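Local structure of putative cytoplasmic protein (Salmonella typhimurium LT2, 2Q02) at residues R8-R13 / E66-N71; E22-L27 / N34-R39. The protein is of unknown function but binds zinc in a xylose isomerase-like TIM barrel and may act as an isomerase. All coordinates share one frame; numbering follows the deposited sequence.

Interaction 1: R8-R13 / E66-N71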
loop_
_atom_site.group_PDB
_atom_site.type_symbol
_atom_site.label_atom_id
_atom_site.label_comp_id
_atom_site.label_asym_id
_atom_site.label_seq_id
_atom_site.Cartn_x
_atom_site.Cartn_y
_atom_site.Cartn_z
ATOM N N ARG A 8 12.556 -7.666 -4.479
ATOM C CA ARG A 8 11.814 -7.020 -3.390
ATOM C C ARG A 8 10.921 -5.871 -3.843
ATOM O O ARG A 8 10.210 -5.313 -3.019
ATOM C CB ARG A 8 12.767 -6.458 -2.319
ATOM C CG ARG A 8 13.517 -7.507 -1.532
ATOM C CD ARG A 8 14.559 -6.874 -0.614
ATOM N NE ARG A 8 13.936 -6.008 0.379
ATOM C CZ ARG A 8 14.594 -5.169 1.184
ATOM N NH1 ARG A 8 15.910 -5.068 1.140
ATOM N NH2 ARG A 8 13.926 -4.399 2.032
ATOM N N PHE A 9 10.971 -5.481 -5.114
ATOM C CA PHE A 9 10.114 -4.389 -5.594
ATOM C C PHE A 9 8.778 -4.912 -6.105
ATOM O O PHE A 9 8.695 -6.002 -6.672
ATOM C CB PHE A 9 10.831 -3.530 -6.646
ATOM C CG PHE A 9 11.911 -2.654 -6.070
ATOM C CD1 PHE A 9 11.589 -1.621 -5.188
ATOM C CD2 PHE A 9 13.247 -2.850 -6.411
ATOM C CE1 PHE A 9 12.565 -0.811 -4.624
ATOM C CE2 PHE A 9 14.255 -2.019 -5.859
ATOM C CZ PHE A 9 13.903 -0.998 -4.956
ATOM N N CYS A 10 7.726 -4.119 -5.880
ATOM C CA CYS A 10 6.337 -4.490 -6.245
ATOM C C CYS A 10 5.700 -3.324 -6.980
ATOM O O CYS A 10 5.910 -2.164 -6.633
ATOM C CB CYS A 10 5.524 -4.797 -4.970
ATOM S SG CYS A 10 3.775 -5.256 -5.182
ATOM N N ILE A 11 4.936 -3.616 -8.016
ATOM C CA ILE A 11 4.281 -2.552 -8.743
ATOM C C ILE A 11 2.800 -2.552 -8.392
ATOM O O ILE A 11 2.071 -3.512 -8.679
ATOM C CB ILE A 11 4.484 -2.669 -10.265
ATOM C CG1 ILE A 11 5.958 -2.987 -10.610
ATOM C CG2 ILE A 11 3.996 -1.389 -10.963
ATOM C CD1 ILE A 11 6.977 -2.001 -10.067
ATOM N N ASN A 12 2.369 -1.465 -7.767
ATOM C CA ASN A 12 0.964 -1.258 -7.484
ATOM C C ASN A 12 0.224 -0.846 -8.789
ATOM O O ASN A 12 0.721 -0.022 -9.584
ATOM C CB ASN A 12 0.810 -0.208 -6.367
ATOM C CG ASN A 12 -0.598 -0.138 -5.812
ATOM O OD1 ASN A 12 -1.543 0.102 -6.560
ATOM N ND2 ASN A 12 -0.743 -0.324 -4.491
ATOM N N ARG A 13 -0.965 -1.419 -8.994
ATOM C CA ARG A 13 -1.729 -1.170 -10.215
ATOM C C ARG A 13 -2.223 0.274 -10.391
ATOM O O ARG A 13 -2.648 0.630 -11.491
ATOM C CB ARG A 13 -2.914 -2.132 -10.340
ATOM C CG ARG A 13 -3.506 -2.148 -11.738
ATOM C CD ARG A 13 -4.763 -3.001 -11.862
ATOM N NE ARG A 13 -5.305 -2.952 -13.234
ATOM C CZ ARG A 13 -6.586 -3.105 -13.559
ATOM N NH1 ARG A 13 -7.496 -3.335 -12.623
ATOM N NH2 ARG A 13 -6.961 -3.032 -14.828
ATOM N N GLU A 66 3.492 -12.690 -8.277
ATOM C CA GLU A 66 2.744 -12.824 -7.030
ATOM C C GLU A 66 1.884 -11.583 -6.845
ATOM O O GLU A 66 2.383 -10.471 -6.885
ATOM C CB GLU A 66 3.695 -12.961 -5.831
ATOM C CG GLU A 66 3.065 -12.568 -4.484
ATOM C CD GLU A 66 3.861 -13.026 -3.246
ATOM O OE1 GLU A 66 5.102 -12.801 -3.184
ATOM O OE2 GLU A 66 3.220 -13.596 -2.319
ATOM N N ILE A 67 0.590 -11.769 -6.619
ATOM C CA ILE A 67 -0.270 -10.663 -6.228
ATOM C C ILE A 67 -0.127 -10.511 -4.717
ATOM O O ILE A 67 -0.612 -11.342 -3.967
ATOM C CB ILE A 67 -1.733 -10.925 -6.614
ATOM C CG1 ILE A 67 -1.852 -11.055 -8.137
ATOM C CG2 ILE A 67 -2.645 -9.800 -6.054
ATOM C CD1 ILE A 67 -3.177 -11.576 -8.615
ATOM N N VAL A 68 0.552 -9.464 -4.272
ATOM C CA VAL A 68 0.932 -9.342 -2.871
ATOM C C VAL A 68 -0.218 -8.816 -2.037
ATOM O O VAL A 68 -0.487 -9.348 -0.961
ATOM C CB VAL A 68 2.164 -8.418 -2.664
ATOM C CG1 VAL A 68 2.486 -8.291 -1.184
ATOM C CG2 VAL A 68 3.401 -8.924 -3.471
ATOM N N THR A 69 -0.889 -7.764 -2.495
ATOM C CA THR A 69 -2.077 -7.300 -1.766
ATOM C C THR A 69 -3.205 -6.902 -2.672
ATOM O O THR A 69 -3.034 -6.749 -3.884
ATOM C CB THR A 69 -1.813 -6.056 -0.841
ATOM O OG1 THR A 69 -1.914 -4.848 -1.605
ATOM C CG2 THR A 69 -0.448 -6.117 -0.180
ATOM N N ILE A 70 -4.358 -6.727 -2.031
ATOM C CA ILE A 70 -5.450 -5.952 -2.582
ATOM C C ILE A 70 -5.656 -4.695 -1.740
ATOM O O ILE A 70 -5.607 -4.735 -0.522
ATOM C CB ILE A 70 -6.718 -6.811 -2.664
ATOM C CG1 ILE A 70 -6.501 -7.881 -3.752
ATOM C CG2 ILE A 70 -7.940 -5.945 -2.967
ATOM C CD1 ILE A 70 -7.595 -8.887 -3.848
ATOM N N ASN A 71 -5.826 -3.571 -2.419
ATOM C CA ASN A 71 -6.181 -2.288 -1.802
ATOM C C ASN A 71 -7.610 -1.945 -2.207
ATOM O O ASN A 71 -7.864 -1.854 -3.410
ATOM C CB ASN A 71 -5.306 -1.146 -2.342
ATOM C CG ASN A 71 -3.866 -1.245 -1.910
ATOM O OD1 ASN A 71 -3.450 -0.522 -1.001
ATOM N ND2 ASN A 71 -3.082 -2.137 -2.566
#

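Interaction 2: E22-L27 / N34-R39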
loop_
_atom_site.group_PDB
_atom_site.type_symbol
_atom_site.label_atom_id
_atom_site.label_comp_id
_atom_site.label_asym_id
_atom_site.label_seq_id
_atom_site.Cartn_x
_atom_site.Cartn_y
_atom_site.Cartn_z
ATOM N N GLU A 22 -4.079 -7.898 -18.092
ATOM C CA GLU A 22 -3.022 -8.629 -18.832
ATOM C C GLU A 22 -1.925 -7.701 -19.361
ATOM O O GLU A 22 -0.749 -8.065 -19.318
ATOM C CB GLU A 22 -3.541 -9.506 -19.985
ATOM C CG GLU A 22 -2.380 -10.213 -20.721
ATOM C CD GLU A 22 -2.801 -11.410 -21.560
ATOM O OE1 GLU A 22 -3.990 -11.481 -21.936
ATOM O OE2 GLU A 22 -1.941 -12.280 -21.863
ATOM N N ALA A 23 -2.315 -6.527 -19.860
ATOM C CA ALA A 23 -1.356 -5.516 -20.299
ATOM C C ALA A 23 -0.483 -5.043 -19.132
ATOM O O ALA A 23 0.712 -4.822 -19.282
ATOM C CB ALA A 23 -2.092 -4.329 -20.933
ATOM N N PHE A 24 -1.099 -4.895 -17.967
ATOM C CA PHE A 24 -0.387 -4.462 -16.771
ATOM C C PHE A 24 0.606 -5.539 -16.317
ATOM O O PHE A 24 1.778 -5.250 -16.077
ATOM C CB PHE A 24 -1.378 -4.090 -15.661
ATOM C CG PHE A 24 -0.747 -3.926 -14.322
ATOM C CD1 PHE A 24 0.268 -3.014 -14.134
ATOM C CD2 PHE A 24 -1.175 -4.681 -13.238
ATOM C CE1 PHE A 24 0.862 -2.858 -12.899
ATOM C CE2 PHE A 24 -0.590 -4.523 -11.983
ATOM C CZ PHE A 24 0.439 -3.616 -11.823
ATOM N N PHE A 25 0.136 -6.780 -16.239
ATOM C CA PHE A 25 0.974 -7.917 -15.838
ATOM C C PHE A 25 2.124 -8.134 -16.813
ATOM O O PHE A 25 3.244 -8.430 -16.394
ATOM C CB PHE A 25 0.142 -9.220 -15.753
ATOM C CG PHE A 25 -0.729 -9.352 -14.504
ATOM C CD1 PHE A 25 -1.026 -8.265 -13.681
ATOM C CD2 PHE A 25 -1.279 -10.585 -14.173
ATOM C CE1 PHE A 25 -1.822 -8.417 -12.562
ATOM C CE2 PHE A 25 -2.075 -10.728 -13.043
ATOM C CZ PHE A 25 -2.344 -9.643 -12.249
ATOM N N ARG A 26 1.835 -7.992 -18.106
ATOM C CA ARG A 26 2.832 -8.200 -19.166
ATOM C C ARG A 26 3.954 -7.151 -19.050
ATOM O O ARG A 26 5.128 -7.467 -19.235
ATOM C CB ARG A 26 2.169 -8.182 -20.563
ATOM C CG ARG A 26 3.131 -8.465 -21.724
ATOM C CD ARG A 26 2.416 -8.628 -23.067
ATOM N NE ARG A 26 1.487 -7.525 -23.324
ATOM C CZ ARG A 26 0.221 -7.643 -23.745
ATOM N NH1 ARG A 26 -0.322 -8.831 -24.025
ATOM N NH2 ARG A 26 -0.509 -6.540 -23.915
ATOM N N LEU A 27 3.586 -5.918 -18.710
ATOM C CA LEU A 27 4.553 -4.831 -18.502
ATOM C C LEU A 27 5.483 -5.132 -17.325
ATOM O O LEU A 27 6.712 -5.016 -17.450
ATOM C CB LEU A 27 3.801 -3.507 -18.285
ATOM C CG LEU A 27 4.570 -2.208 -18.081
ATOM C CD1 LEU A 27 3.684 -1.062 -18.508
ATOM C CD2 LEU A 27 5.017 -2.052 -16.640
ATOM N N ASN A 34 8.425 -9.350 -10.078
ATOM C CA ASN A 34 7.588 -10.528 -9.860
ATOM C C ASN A 34 6.501 -10.302 -8.796
ATOM O O ASN A 34 5.946 -11.248 -8.262
ATOM C CB ASN A 34 8.466 -11.724 -9.469
ATOM C CG ASN A 34 9.249 -11.492 -8.160
ATOM O OD1 ASN A 34 8.940 -10.601 -7.357
ATOM N ND2 ASN A 34 10.271 -12.305 -7.954
ATOM N N LYS A 35 6.192 -9.038 -8.528
ATOM C CA LYS A 35 5.206 -8.661 -7.519
ATOM C C LYS A 35 4.319 -7.529 -7.995
ATOM O O LYS A 35 4.804 -6.573 -8.593
ATOM C CB LYS A 35 5.903 -8.245 -6.217
ATOM C CG LYS A 35 6.607 -9.422 -5.518
ATOM C CD LYS A 35 7.468 -9.014 -4.317
ATOM C CE LYS A 35 7.960 -10.235 -3.578
ATOM N NZ LYS A 35 8.733 -11.002 -4.540
ATOM N N VAL A 36 3.020 -7.658 -7.732
ATOM C CA VAL A 36 2.049 -6.577 -7.964
ATOM C C VAL A 36 1.046 -6.470 -6.840
ATOM O O VAL A 36 0.964 -7.339 -5.989
ATOM C CB VAL A 36 1.205 -6.774 -9.262
ATOM C CG1 VAL A 36 2.084 -6.715 -10.485
ATOM C CG2 VAL A 36 0.425 -8.106 -9.215
ATOM N N GLU A 37 0.272 -5.398 -6.875
ATOM C CA GLU A 37 -0.896 -5.215 -6.037
ATOM C C GLU A 37 -2.071 -4.910 -6.947
ATOM O O GLU A 37 -1.949 -4.101 -7.878
ATOM C CB GLU A 37 -0.711 -4.019 -5.095
ATOM C CG GLU A 37 0.389 -4.163 -4.051
ATOM C CD GLU A 37 0.439 -2.966 -3.116
ATOM O OE1 GLU A 37 1.163 -1.989 -3.466
ATOM O OE2 GLU A 37 -0.270 -2.992 -2.065
ATOM N N LEU A 38 -3.213 -5.523 -6.667
ATOM C CA LEU A 38 -4.465 -5.156 -7.334
ATOM C C LEU A 38 -5.273 -4.203 -6.445
ATOM O O LEU A 38 -4.887 -3.922 -5.312
ATOM C CB LEU A 38 -5.268 -6.405 -7.724
ATOM C CG LEU A 38 -4.677 -7.295 -8.834
ATOM C CD1 LEU A 38 -5.573 -8.480 -9.106
ATOM C CD2 LEU A 38 -4.427 -6.529 -10.123
ATOM N N ARG A 39 -6.382 -3.686 -6.974
ATOM C CA ARG A 39 -7.145 -2.640 -6.293
ATOM C C ARG A 39 -8.646 -2.588 -6.679
ATOM O O ARG A 39 -9.029 -2.827 -7.840
ATOM C CB ARG A 39 -6.544 -1.262 -6.609
ATOM C CG ARG A 39 -5.010 -1.128 -6.588
ATOM C CD ARG A 39 -4.645 0.319 -6.908
ATOM N NE ARG A 39 -5.341 1.206 -5.983
ATOM C CZ ARG A 39 -4.852 1.629 -4.819
ATOM N NH1 ARG A 39 -3.621 1.329 -4.425
ATOM N NH2 ARG A 39 -5.590 2.395 -4.049
#

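Interaction 1: R8-R13 / E66-N71
Cys10 and Val68 are the nearest CA pair of two parallel strands that are not neighbours in the sheet: their CA atoms are 8.0 Å apart, and further along the CA atoms of Asn12 and Thr69 are 8.9 Å apart. Strand 35-39 runs between them and takes the backbone hydrogen bonds of Ile11, so the two segments meet through side chains alone. At Val68 the chain leaves the extended conformation for one residue (psi -47°). Both CB atoms of the first pair face the opposite strand. With SG swung away from the backbone N (chi1 179°), the thiol of Cys10 reaches CG2 of Val68, the methyl beside its own backbone N, and the gap from SG to CG2 is 4.1 Å. This is a loose apolar touch. These are the first and third strands of the eight-stranded TIM barrel, and Cys10 and Val68 meet over the inner side of strand 35-39, where both also touch Lys35. Nearer the C-terminal ends of the strands, Asn12 and Asn71 extend toward each other from opposite directions, and ND2 of Asn12 stops 3.5 Å from ND2 of Asn71, with the amide planes turned 52° apart. Both are donor NH2 groups, so this is a contact and not a hydrogen bond; each nitrogen instead has a partner in the carboxylate of Glu37, that of Asn12 a weak one. OD1 of Asn12 accepts from the backbone N of Lys14 and from Arg39 NH1, which fixes which way round its amide lies. The Asn71 side chain is about 5 Å from a bound zinc ion at their nearest atoms.

Interaction 2: E22-L27 / N34-R39
Val36 is the strand residue that engages both aromatic rings of helix 21-30. Its CB already touches Phe24, 4.0 Å from CE2. From there CG1, which points back beside the backbone N (chi1 -65°), lies against the end of the same ring, with CG1 to CZ at 3.8 Å. Its other methyl, CG2, sits between the backbone N and the carbonyl carbon and turns to Phe25 instead, meeting CE1 at 4.0 Å. The two side chains of the Phe24-Val36 pair run past each other in opposite directions, whereas Phe25 crosses Val36 nearly at a right angle. That same CE1 of Phe25 also receives CD2 of Leu38, which comes in at the ring edge, again at 4.0 Å. Phe24 CD2 lies in the plane of the Phe25 ring, beside CD1. The helix segment runs nearly antiparallel to the strand, at 155° and 10.0 Å between axes, helix 21-30 being the connection of the beta-alpha-beta unit from strand 9-12 to strand 35-39. Around this layer, Phe24 also rests on Ile11 of strand 9-12, Val36 on Ile67 of strand 66-73, and Phe25 and Leu38 on helix 53-62.

Overall arrangement
Strand 35-39 joins the two contacts, whose centres are 8 Å apart. Its outward side chains Val36 and Leu38 meet the helix in interaction 2, while Glu37 between them turns into the barrel, among the residues of interaction 1. There Glu37 OE2 lies 2.5 Å from Thr69 OG1, a probable hydrogen bond, and also accepts from NE2 of the zinc ligand His197. Glu37 is thus a second-shell residue, its side chain about 7 Å from the zinc ion at nearest atoms, and probably helps orient the histidine. Arg39 forms a salt bridge with another ligand, Glu245; Asp170 and Glu139 complete the metal site.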